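Local coordinates for protein catalase (Pseudomonas syringae, PDB 1M7S) that decomposes hydrogen peroxide into water and oxygen with the help of a haem group, protecting cells from the toxic effects of the peroxide, at residues 113-118 / 349-354; 205-209 / 256-262; 307-311 / 328-333; 340-344 / 362-366. One frame throughout, in Å; residues are numbered along the deposited sequence.

How the contacts relate
Contact 3 lies closest to the haem: it holds the tyrosine that binds the iron, on the helix 323-339, together with the loop that backs it. Segments 349-354, 340-344 and 362-366 lie in the connection after this helix, while 113-118 is a hairpin of the barrel; the centres of contacts 1 and 4 are about 16 Å and 17 Å from that of contact 3. Asn350 of contact 1 joins all three, its OD1 taking a probable hydrogen bond from Ala307 N of contact 3 and its ND2 giving one to Gly344 O of contact 4. Contact 2 touches none of them. It shares the antiparallel sheet of contact 1, centres about 25 Å apart, and the side chain of Lys209 is about 9 Å from a haem.

Contact 1 of 4, residues 113-118 / 349-354; sequences YTADGN and VNQPKV
Tyr113 reaches the 349-354 loop with its hydroxyl, and Asn118, on the other strand of the same hairpin, with its amide. Tyr113 OH donates to Val349 O at 2.5 Å, in the carbonyl plane, and that oxygen also lies in the plane of the ring, at its edge. Asn118 ND2 makes a weak bond, 3.4 Å to Gln351 O, though nearly straight (173°).

Two waters extend the polar set. One donates to Asn118 OD1 and Thr114 O and accepts from Lys353 N; the other joins Asn118 ND2 to Asn350 O. An asparagine suits this place because its amide both donates and accepts. In packing, OD1 also rests against Pro352 CA at 3.2 Å.

A cation-pi contact adds to this. Lys353 NZ stands over one face of the Tyr113 ring, 3.7 Å from its centroid, because the lysine chain bends at chi2, chi3 and chi4 and folds back across the tyrosine; on the way CE packs on Tyr113 CB. Val354 packs its methyls on the turn backbone, CG1 3.3 Å from Ala115 O and CG2 beside Gly117.

Within the hairpin, Thr114 OG1 accepts from Asp116 N at 3.0 Å, an ST turn, and donates to Gly117 O. Gly117, with phi 125°, takes backbone angles that a side chain would make strained. Asn118 O and Pro352 also meet Asn8 of a second subunit. The whole is a type I beta turn, Thr114 to Gly117, linking antiparallel strands 107-114 and 117-124 of the catalase beta barrel, with a long loop laid along it.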
# COMPACT_ATOMS: atom_id res chain seq x y z
N TYR A 113 -6.97 28.03 5.04
CA TYR A 113 -7.20 27.39 6.32
C TYR A 113 -8.19 28.30 7.11
O TYR A 113 -7.70 29.03 7.96
CB TYR A 113 -5.91 27.21 7.08
CG TYR A 113 -4.84 26.32 6.43
CD1 TYR A 113 -4.81 24.98 6.67
CD2 TYR A 113 -3.89 26.89 5.62
CE1 TYR A 113 -3.83 24.15 6.11
CE2 TYR A 113 -2.86 26.10 5.04
CZ TYR A 113 -2.87 24.75 5.31
OH TYR A 113 -1.87 23.96 4.75
N THR A 114 -9.43 28.26 6.67
CA THR A 114 -10.42 29.21 7.23
C THR A 114 -10.88 28.81 8.61
O THR A 114 -10.73 27.71 9.13
CB THR A 114 -11.69 29.43 6.38
OG1 THR A 114 -12.68 28.46 6.72
CG2 THR A 114 -11.37 29.36 4.88
N ALA A 115 -11.56 29.81 9.20
CA ALA A 115 -12.13 29.61 10.55
C ALA A 115 -13.33 28.71 10.55
O ALA A 115 -13.83 28.40 11.64
CB ALA A 115 -12.52 31.04 11.01
N ASP A 116 -13.87 28.24 9.42
CA ASP A 116 -14.93 27.31 9.27
C ASP A 116 -14.44 25.95 8.69
O ASP A 116 -15.27 25.09 8.44
CB ASP A 116 -16.01 27.72 8.25
CG ASP A 116 -16.60 29.08 8.33
OD1 ASP A 116 -16.54 29.69 9.44
OD2 ASP A 116 -17.14 29.52 7.27
N GLY A 117 -13.15 25.81 8.53
CA GLY A 117 -12.60 24.56 7.95
C GLY A 117 -11.75 24.94 6.74
O GLY A 117 -11.68 26.07 6.23
N ASN A 118 -11.09 23.91 6.16
CA ASN A 118 -10.27 24.20 4.97
C ASN A 118 -11.12 24.16 3.69
O ASN A 118 -11.86 23.23 3.47
CB ASN A 118 -9.11 23.23 4.82
CG ASN A 118 -8.11 23.25 5.97
OD1 ASN A 118 -8.09 24.18 6.79
ND2 ASN A 118 -7.27 22.21 5.97
N VAL A 349 0.29 19.50 7.08
CA VAL A 349 -0.05 20.46 6.04
C VAL A 349 -1.53 20.41 5.66
O VAL A 349 -2.00 21.44 5.11
CB VAL A 349 0.88 20.29 4.81
CG1 VAL A 349 0.52 19.00 4.07
CG2 VAL A 349 0.86 21.49 3.89
N ASN A 350 -2.17 19.28 5.90
CA ASN A 350 -3.56 19.14 5.51
C ASN A 350 -4.54 19.41 6.64
O ASN A 350 -5.75 19.50 6.38
CB ASN A 350 -3.78 17.74 4.92
CG ASN A 350 -2.99 17.59 3.64
OD1 ASN A 350 -2.91 18.56 2.86
ND2 ASN A 350 -2.43 16.42 3.41
N GLN A 351 -4.04 19.54 7.88
CA GLN A 351 -5.01 19.73 8.99
C GLN A 351 -5.67 21.10 8.93
O GLN A 351 -5.06 22.09 8.54
CB GLN A 351 -4.23 19.67 10.32
CG GLN A 351 -3.75 18.31 10.75
CD GLN A 351 -2.73 18.40 11.88
OE1 GLN A 351 -2.51 19.42 12.53
NE2 GLN A 351 -1.99 17.33 12.11
N PRO A 352 -6.92 21.20 9.36
CA PRO A 352 -7.63 22.47 9.43
C PRO A 352 -7.13 23.19 10.70
O PRO A 352 -6.55 22.53 11.58
CB PRO A 352 -9.10 22.12 9.64
CG PRO A 352 -9.02 20.76 10.29
CD PRO A 352 -7.72 20.07 9.85
N LYS A 353 -7.48 24.45 10.82
CA LYS A 353 -7.12 25.26 11.96
C LYS A 353 -8.26 25.26 13.00
O LYS A 353 -8.26 26.11 13.89
CB LYS A 353 -6.94 26.72 11.66
CG LYS A 353 -6.12 27.51 10.73
CD LYS A 353 -4.63 27.38 10.92
CE LYS A 353 -4.12 26.20 10.10
NZ LYS A 353 -2.96 26.62 9.24
N VAL A 354 -9.25 24.43 12.85
CA VAL A 354 -10.39 24.25 13.72
C VAL A 354 -10.46 22.77 14.08
O VAL A 354 -9.80 21.92 13.47
CB VAL A 354 -11.74 24.68 13.09
CG1 VAL A 354 -11.75 26.17 12.85
CG2 VAL A 354 -11.99 23.91 11.81
O HOH W 1 -9.18 25.48 8.85
O HOH W 2 -6.95 19.88 4.01

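Contact 2 of 4, residues 205-209 / 256-262; sequences VHYVK and YVQVLKP
Tyr207 N donates to Leu260 O at 2.7 Å, the shortest of four backbone bonds that join neighbouring antiparallel strands of the catalase beta barrel. Leu260 N returns a bond to Tyr207 O, and Lys209 and Gln258 repeat the reciprocal pattern two residues on. Between these hydrogen-bonded pairs sits the non-hydrogen-bonded pair Val208 with Val259, where Val208 CA approaches Gln258 O at 3.1 Å in a CA-H...O contact.

Tyr207, Lys209, Gln258 and Leu260 lie on one face of the sheet. Lys209 passes its aliphatic chain by Gln258 OE1 and carries its ammonium on to Lys277 O and Val193 O, so the buried charge has carbonyl partners; the Gln258 amide nitrogen is bonded to Val282 O and Trp279 O. The Tyr207 ring has Pro262 CA in its plane, at the edge, while its hydroxyl is held by Glu321.

Beta-branched valines, suited to extended backbone, line the other face. There His206 CD2 touches Val259 CG1 at 3.7 Å, and the side chains of His206 and Lys261 run alongside in the same direction. Val208 CG1, anti to its own nitrogen (chi1 177°), is pressed tightly on Val257, 3.4 Å from CB and equally near CG1.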
# COMPACT_ATOMS: atom_id res chain seq x y z
N VAL A 205 -29.02 31.21 -3.52
CA VAL A 205 -27.79 30.82 -4.23
C VAL A 205 -27.41 31.80 -5.31
O VAL A 205 -28.24 32.41 -5.98
CB VAL A 205 -28.24 29.44 -4.79
CG1 VAL A 205 -27.59 29.08 -6.09
CG2 VAL A 205 -27.99 28.37 -3.71
N HIS A 206 -26.12 31.96 -5.61
CA HIS A 206 -25.61 32.74 -6.70
C HIS A 206 -24.47 31.88 -7.36
O HIS A 206 -23.86 31.14 -6.62
CB HIS A 206 -24.99 34.08 -6.37
CG HIS A 206 -25.98 35.13 -5.97
ND1 HIS A 206 -26.56 35.07 -4.71
CD2 HIS A 206 -26.45 36.22 -6.59
CE1 HIS A 206 -27.39 36.11 -4.57
NE2 HIS A 206 -27.33 36.82 -5.69
N TYR A 207 -24.35 32.00 -8.68
CA TYR A 207 -23.26 31.27 -9.35
C TYR A 207 -22.10 32.25 -9.52
O TYR A 207 -22.26 33.36 -10.05
CB TYR A 207 -23.75 30.71 -10.70
CG TYR A 207 -24.69 29.54 -10.50
CD1 TYR A 207 -26.08 29.71 -10.54
CD2 TYR A 207 -24.20 28.27 -10.23
CE1 TYR A 207 -26.92 28.63 -10.34
CE2 TYR A 207 -25.03 27.18 -10.04
CZ TYR A 207 -26.41 27.37 -10.07
OH TYR A 207 -27.28 26.32 -9.88
N VAL A 208 -20.91 31.84 -9.12
CA VAL A 208 -19.78 32.78 -9.18
C VAL A 208 -18.54 32.18 -9.82
O VAL A 208 -18.19 31.03 -9.51
CB VAL A 208 -19.44 33.12 -7.69
CG1 VAL A 208 -18.24 34.02 -7.63
CG2 VAL A 208 -20.61 33.76 -6.95
N LYS A 209 -17.85 32.97 -10.62
CA LYS A 209 -16.55 32.59 -11.13
C LYS A 209 -15.48 33.37 -10.35
O LYS A 209 -15.66 34.53 -9.98
CB LYS A 209 -16.46 32.87 -12.61
CG LYS A 209 -17.14 31.74 -13.39
CD LYS A 209 -16.77 31.98 -14.86
CE LYS A 209 -17.40 30.85 -15.67
NZ LYS A 209 -16.43 30.17 -16.53
N TYR A 256 -11.04 38.47 -7.65
CA TYR A 256 -12.29 38.98 -8.18
C TYR A 256 -13.36 37.91 -8.38
O TYR A 256 -13.05 36.74 -8.71
CB TYR A 256 -12.03 39.65 -9.54
CG TYR A 256 -11.27 40.94 -9.50
CD1 TYR A 256 -9.87 40.90 -9.42
CD2 TYR A 256 -11.90 42.18 -9.56
CE1 TYR A 256 -9.14 42.08 -9.39
CE2 TYR A 256 -11.18 43.37 -9.52
CZ TYR A 256 -9.81 43.29 -9.42
OH TYR A 256 -9.04 44.42 -9.37
N VAL A 257 -14.64 38.34 -8.28
CA VAL A 257 -15.76 37.44 -8.58
C VAL A 257 -16.66 37.99 -9.69
O VAL A 257 -16.77 39.21 -9.85
CB VAL A 257 -16.64 37.02 -7.41
CG1 VAL A 257 -15.84 36.16 -6.41
CG2 VAL A 257 -17.32 38.19 -6.69
N GLN A 258 -17.25 37.09 -10.49
CA GLN A 258 -18.24 37.39 -11.51
C GLN A 258 -19.49 36.68 -11.01
O GLN A 258 -19.38 35.52 -10.56
CB GLN A 258 -17.98 36.91 -12.95
CG GLN A 258 -16.95 37.76 -13.67
CD GLN A 258 -16.68 37.08 -15.02
OE1 GLN A 258 -16.17 35.95 -14.96
NE2 GLN A 258 -16.97 37.73 -16.13
N VAL A 259 -20.62 37.37 -10.93
CA VAL A 259 -21.80 36.81 -10.29
C VAL A 259 -23.01 36.73 -11.17
O VAL A 259 -23.26 37.76 -11.82
CB VAL A 259 -22.16 37.72 -9.07
CG1 VAL A 259 -23.36 37.29 -8.25
CG2 VAL A 259 -20.98 37.86 -8.12
N LEU A 260 -23.69 35.60 -11.18
CA LEU A 260 -24.95 35.46 -11.90
C LEU A 260 -25.97 34.74 -11.01
O LEU A 260 -25.67 33.84 -10.20
CB LEU A 260 -24.85 34.65 -13.19
CG LEU A 260 -24.08 35.21 -14.38
CD1 LEU A 260 -23.94 34.18 -15.50
CD2 LEU A 260 -24.74 36.45 -14.93
N LYS A 261 -27.23 35.21 -11.08
CA LYS A 261 -28.33 34.55 -10.38
C LYS A 261 -28.77 33.34 -11.21
O LYS A 261 -28.69 33.29 -12.44
CB LYS A 261 -29.51 35.52 -10.26
CG LYS A 261 -29.23 36.83 -9.55
CD LYS A 261 -30.53 37.57 -9.27
CE LYS A 261 -30.41 39.04 -9.64
NZ LYS A 261 -29.66 39.76 -8.57
N PRO A 262 -29.33 32.33 -10.56
CA PRO A 262 -29.82 31.09 -11.13
C PRO A 262 -30.79 31.29 -12.28
O PRO A 262 -30.68 30.70 -13.36
CB PRO A 262 -30.46 30.31 -9.95
CG PRO A 262 -29.61 30.83 -8.81
CD PRO A 262 -29.46 32.32 -9.09

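Contact 3 of 4, residues 307-311 / 328-333; sequences AMAPA and RVFSYA. With HEM (protoporphyrin IX containing Fe), chain E.
Pro310 CD lies over one face of the Tyr332 ring, 3.5 Å from its centroid, a CH-pi contact at the back of the proximal haem site of a catalase. The haem covers the opposite face, with C1D over it. The phenol ring is inclined to the porphyrin by about 40°, and Pro310 behind it probably helps to hold that tilt. The stiff ring of Pro310 suits a place where two flat groups must be backed at once: its CG also stands over the centre of the Arg328 guanidinium, whose other face meets the haem pyrrole near C2B.

This is the tight part. Ala309 CB packs on Tyr332 CB at 3.7 Å, a methyl small enough for the loop to lie close to the helix, while Met308 CG reaches the haem propionate atom O1A and Met308 O is taken up by Gln336.

At the other end the packing is looser and watery. Ala311 CB meets Val329 CG1 only at 4.4 Å, and a water bridges the two segments, donating to Val329 O, accepting from Ala333 N and, weakly, from Ala311 N. Val32 of a second subunit covers Ala311 and Val329.

Arg328, bent at chi3 (71°), turns its guanidinium edge to the tyrosine, and NE and NH2 both grip the one ligand oxygen in plane, making Arg328 a second-shell residue that positions the first-shell tyrosine. NH1 also bonds His194 NE2, and NH2 bonds Val122 O. Tyr332 OH binds the haem iron at 2.0 Å, with a water at 2.5 Å from the iron.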
# COMPACT_ATOMS: atom_id res chain seq x y z
N ALA A 307 -2.80 18.00 0.05
CA ALA A 307 -3.96 17.37 -0.58
C ALA A 307 -4.98 18.46 -0.95
O ALA A 307 -5.65 18.97 -0.05
CB ALA A 307 -4.55 16.34 0.38
N MET A 308 -4.92 18.91 -2.20
CA MET A 308 -5.86 19.95 -2.65
C MET A 308 -7.09 19.27 -3.23
O MET A 308 -6.90 18.37 -4.06
CB MET A 308 -5.21 20.77 -3.78
CG MET A 308 -3.90 21.50 -3.42
SD MET A 308 -4.36 22.87 -2.29
CE MET A 308 -2.76 23.67 -2.17
N ALA A 309 -8.31 19.62 -2.82
CA ALA A 309 -9.47 18.93 -3.38
C ALA A 309 -10.67 19.84 -3.40
O ALA A 309 -11.03 20.41 -2.36
CB ALA A 309 -9.76 17.73 -2.45
N PRO A 310 -11.38 19.89 -4.50
CA PRO A 310 -12.60 20.67 -4.63
C PRO A 310 -13.61 20.19 -3.60
O PRO A 310 -14.46 20.95 -3.15
CB PRO A 310 -13.05 20.56 -6.10
CG PRO A 310 -11.74 20.21 -6.78
CD PRO A 310 -11.01 19.27 -5.80
N ALA A 311 -13.55 18.94 -3.09
CA ALA A 311 -14.44 18.45 -2.08
C ALA A 311 -14.18 19.16 -0.73
O ALA A 311 -15.04 18.97 0.12
CB ALA A 311 -14.30 16.95 -1.85
N ARG A 328 -14.84 16.30 -10.36
CA ARG A 328 -13.68 16.74 -9.55
C ARG A 328 -14.02 16.66 -8.07
O ARG A 328 -13.13 16.35 -7.28
CB ARG A 328 -13.25 18.15 -9.92
CG ARG A 328 -12.84 18.32 -11.38
CD ARG A 328 -12.45 19.81 -11.61
NE ARG A 328 -11.16 20.03 -10.93
CZ ARG A 328 -10.82 21.26 -10.52
NH1 ARG A 328 -11.68 22.27 -10.74
NH2 ARG A 328 -9.67 21.45 -9.95
N VAL A 329 -15.31 16.80 -7.72
CA VAL A 329 -15.68 16.63 -6.30
C VAL A 329 -15.38 15.24 -5.80
O VAL A 329 -15.02 15.02 -4.64
CB VAL A 329 -17.17 17.02 -6.12
CG1 VAL A 329 -17.67 16.75 -4.73
CG2 VAL A 329 -17.24 18.53 -6.40
N PHE A 330 -15.38 14.24 -6.64
CA PHE A 330 -15.09 12.87 -6.31
C PHE A 330 -13.58 12.56 -6.43
O PHE A 330 -12.98 11.87 -5.55
CB PHE A 330 -15.87 11.90 -7.26
CG PHE A 330 -15.37 10.47 -7.04
CD1 PHE A 330 -15.72 9.79 -5.89
CD2 PHE A 330 -14.55 9.84 -7.96
CE1 PHE A 330 -15.26 8.50 -5.65
CE2 PHE A 330 -14.06 8.56 -7.73
CZ PHE A 330 -14.41 7.90 -6.56
N SER A 331 -13.03 12.94 -7.58
CA SER A 331 -11.68 12.42 -7.92
C SER A 331 -10.48 12.80 -7.08
O SER A 331 -9.53 12.00 -6.91
CB SER A 331 -11.43 12.84 -9.40
OG SER A 331 -10.13 12.36 -9.71
N TYR A 332 -10.46 14.03 -6.57
CA TYR A 332 -9.22 14.42 -5.82
C TYR A 332 -9.24 13.71 -4.50
O TYR A 332 -8.26 13.11 -4.09
CB TYR A 332 -9.22 15.93 -5.62
CG TYR A 332 -9.06 16.75 -6.88
CD1 TYR A 332 -7.91 17.54 -7.03
CD2 TYR A 332 -10.00 16.70 -7.90
CE1 TYR A 332 -7.77 18.36 -8.14
CE2 TYR A 332 -9.83 17.48 -9.02
CZ TYR A 332 -8.73 18.32 -9.11
OH TYR A 332 -8.58 19.08 -10.27
N ALA A 333 -10.41 13.67 -3.82
CA ALA A 333 -10.44 12.99 -2.51
C ALA A 333 -10.12 11.53 -2.70
O ALA A 333 -9.40 10.94 -1.89
CB ALA A 333 -11.81 13.17 -1.83
CHA HEM E . -4.72 17.75 -9.84
CHB HEM E . -6.67 21.74 -11.76
CHC HEM E . -9.86 19.02 -14.15
CHD HEM E . -8.55 15.18 -11.48
C1A HEM E . -4.97 19.06 -10.17
C2A HEM E . -4.17 20.21 -9.70
C3A HEM E . -4.71 21.31 -10.23
C4A HEM E . -5.83 20.90 -11.05
CMA HEM E . -4.29 22.78 -10.04
CAA HEM E . -2.97 20.04 -8.75
CBA HEM E . -3.28 20.38 -7.26
CGA HEM E . -1.94 20.36 -6.47
O1A HEM E . -1.87 19.41 -5.65
O2A HEM E . -1.19 21.32 -6.75
C1B HEM E . -7.72 21.37 -12.55
C2B HEM E . -8.64 22.27 -13.23
C3B HEM E . -9.52 21.51 -13.91
C4B HEM E . -9.19 20.13 -13.65
CMB HEM E . -8.53 23.80 -13.16
CAB HEM E . -10.68 21.89 -14.82
CBB HEM E . -11.34 23.03 -14.73
C1C HEM E . -9.85 17.79 -13.55
C2C HEM E . -10.86 16.77 -13.71
C3C HEM E . -10.52 15.72 -12.96
C4C HEM E . -9.25 16.04 -12.34
CMC HEM E . -12.16 16.91 -14.55
CAC HEM E . -11.23 14.37 -12.73
CBC HEM E . -12.56 14.24 -12.61
C1D HEM E . -7.35 15.54 -10.86
C2D HEM E . -6.55 14.66 -10.04
C3D HEM E . -5.50 15.35 -9.59
C4D HEM E . -5.61 16.69 -10.11
CMD HEM E . -6.93 13.18 -9.81
CAD HEM E . -4.35 14.87 -8.66
CBD HEM E . -4.68 15.27 -7.18
CGD HEM E . -3.74 14.68 -6.15
O1D HEM E . -3.65 15.32 -5.04
O2D HEM E . -3.10 13.62 -6.35
NA HEM E . -5.93 19.52 -11.03
NB HEM E . -8.09 20.06 -12.80
NC HEM E . -8.85 17.31 -12.73
ND HEM E . -6.77 16.80 -10.84
FE HEM E . -7.45 18.43 -11.80
O HOH W 3 -12.39 16.13 -4.40
O HOH W 4 -6.34 18.52 -14.05

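Contact 4 of 4, residues 340-344 / 362-366; sequences LGANG and DGALN. Unlike the reference sequence in segment 340-344: Asn343 (reference Ile).
The type I beta turn Gly341 to Gly344, just after helix 323-339, presents the side chain of Asn343 to the carbonyls of the 362-366 loop. The reference sequence has isoleucine at position 343. Asn343 ND2 uses both of its N-H groups, giving one to Ala364 O and one to Asp362 O, each at 2.9 Å and both nearly straight. The two acceptors lie close to the amide plane, which fixes the rotation of the amide. ND2 lies well above the plane of the Ala364 carbonyl, but only 24° from that of Asp362.

Asp362 O is gripped twice, since Asn366 ND2 also donates to it, at 3.0 Å and from the same face; the two amide planes stand 80° apart. Asn366 OD1 is held by Gly368 N and by Gln301 of a second subunit. A water adds a bridge, accepting from Asn343 N at 2.7 Å and donating to Ala364 O.

Glycine suits position 363, where a CB would press on Asn343 ND2 and Ala342 CB, and position 341, where the chain leaves the helix with a positive phi of 137°. Leu365 and Asp362 pack on a second subunit, as does Asn343 on its Arg40. An asparagine amide thus joins two stretches of the same long irregular connection at a subunit interface of the catalase tetramer.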
# COMPACT_ATOMS: atom_id res chain seq x y z
N LEU A 340 -1.80 9.36 -0.65
CA LEU A 340 -1.44 9.62 0.73
C LEU A 340 -1.88 8.48 1.64
O LEU A 340 -1.01 7.86 2.27
CB LEU A 340 -2.02 10.96 1.22
CG LEU A 340 -1.54 12.15 0.37
CD1 LEU A 340 -2.36 13.41 0.69
CD2 LEU A 340 -0.08 12.41 0.53
N GLY A 341 -3.18 8.19 1.66
CA GLY A 341 -3.66 7.16 2.59
C GLY A 341 -4.96 7.69 3.23
O GLY A 341 -5.27 8.87 3.19
N ALA A 342 -5.65 6.74 3.92
CA ALA A 342 -6.87 7.11 4.63
C ALA A 342 -6.62 8.22 5.63
O ALA A 342 -7.47 9.10 5.80
CB ALA A 342 -7.45 5.87 5.33
N ASN A 343 -5.45 8.27 6.28
CA ASN A 343 -5.17 9.33 7.27
C ASN A 343 -4.47 10.54 6.69
O ASN A 343 -3.88 11.39 7.37
CB ASN A 343 -4.35 8.66 8.43
CG ASN A 343 -5.34 7.83 9.26
OD1 ASN A 343 -6.37 8.39 9.71
ND2 ASN A 343 -5.14 6.55 9.47
N GLY A 344 -4.46 10.70 5.35
CA GLY A 344 -3.77 11.79 4.69
C GLY A 344 -4.21 13.18 5.16
O GLY A 344 -3.35 14.06 5.27
N ASP A 362 -9.32 4.56 12.68
CA ASP A 362 -8.34 3.55 12.29
C ASP A 362 -7.66 3.91 10.96
O ASP A 362 -7.34 5.09 10.76
CB ASP A 362 -8.97 2.17 12.26
CG ASP A 362 -9.60 1.68 13.55
OD1 ASP A 362 -9.55 2.47 14.53
OD2 ASP A 362 -10.17 0.56 13.57
N GLY A 363 -7.46 2.95 10.09
CA GLY A 363 -6.74 3.21 8.83
C GLY A 363 -5.23 3.16 9.09
O GLY A 363 -4.74 3.35 10.21
N ALA A 364 -4.42 2.96 8.05
CA ALA A 364 -2.97 2.87 8.20
C ALA A 364 -2.36 4.12 8.83
O ALA A 364 -2.69 5.27 8.49
CB ALA A 364 -2.32 2.60 6.82
N LEU A 365 -1.44 3.94 9.79
CA LEU A 365 -0.68 4.96 10.47
C LEU A 365 -1.57 6.01 11.14
O LEU A 365 -1.50 7.21 10.92
CB LEU A 365 0.40 5.67 9.60
CG LEU A 365 1.32 4.63 8.93
CD1 LEU A 365 1.98 5.18 7.68
CD2 LEU A 365 2.39 4.13 9.91
N ASN A 366 -2.46 5.46 12.00
CA ASN A 366 -3.35 6.35 12.74
C ASN A 366 -2.57 6.93 13.93
O ASN A 366 -2.15 6.17 14.82
CB ASN A 366 -4.59 5.58 13.18
CG ASN A 366 -5.61 6.56 13.79
OD1 ASN A 366 -5.28 7.24 14.76
ND2 ASN A 366 -6.82 6.69 13.24
O HOH W 5 -3.80 6.11 6.06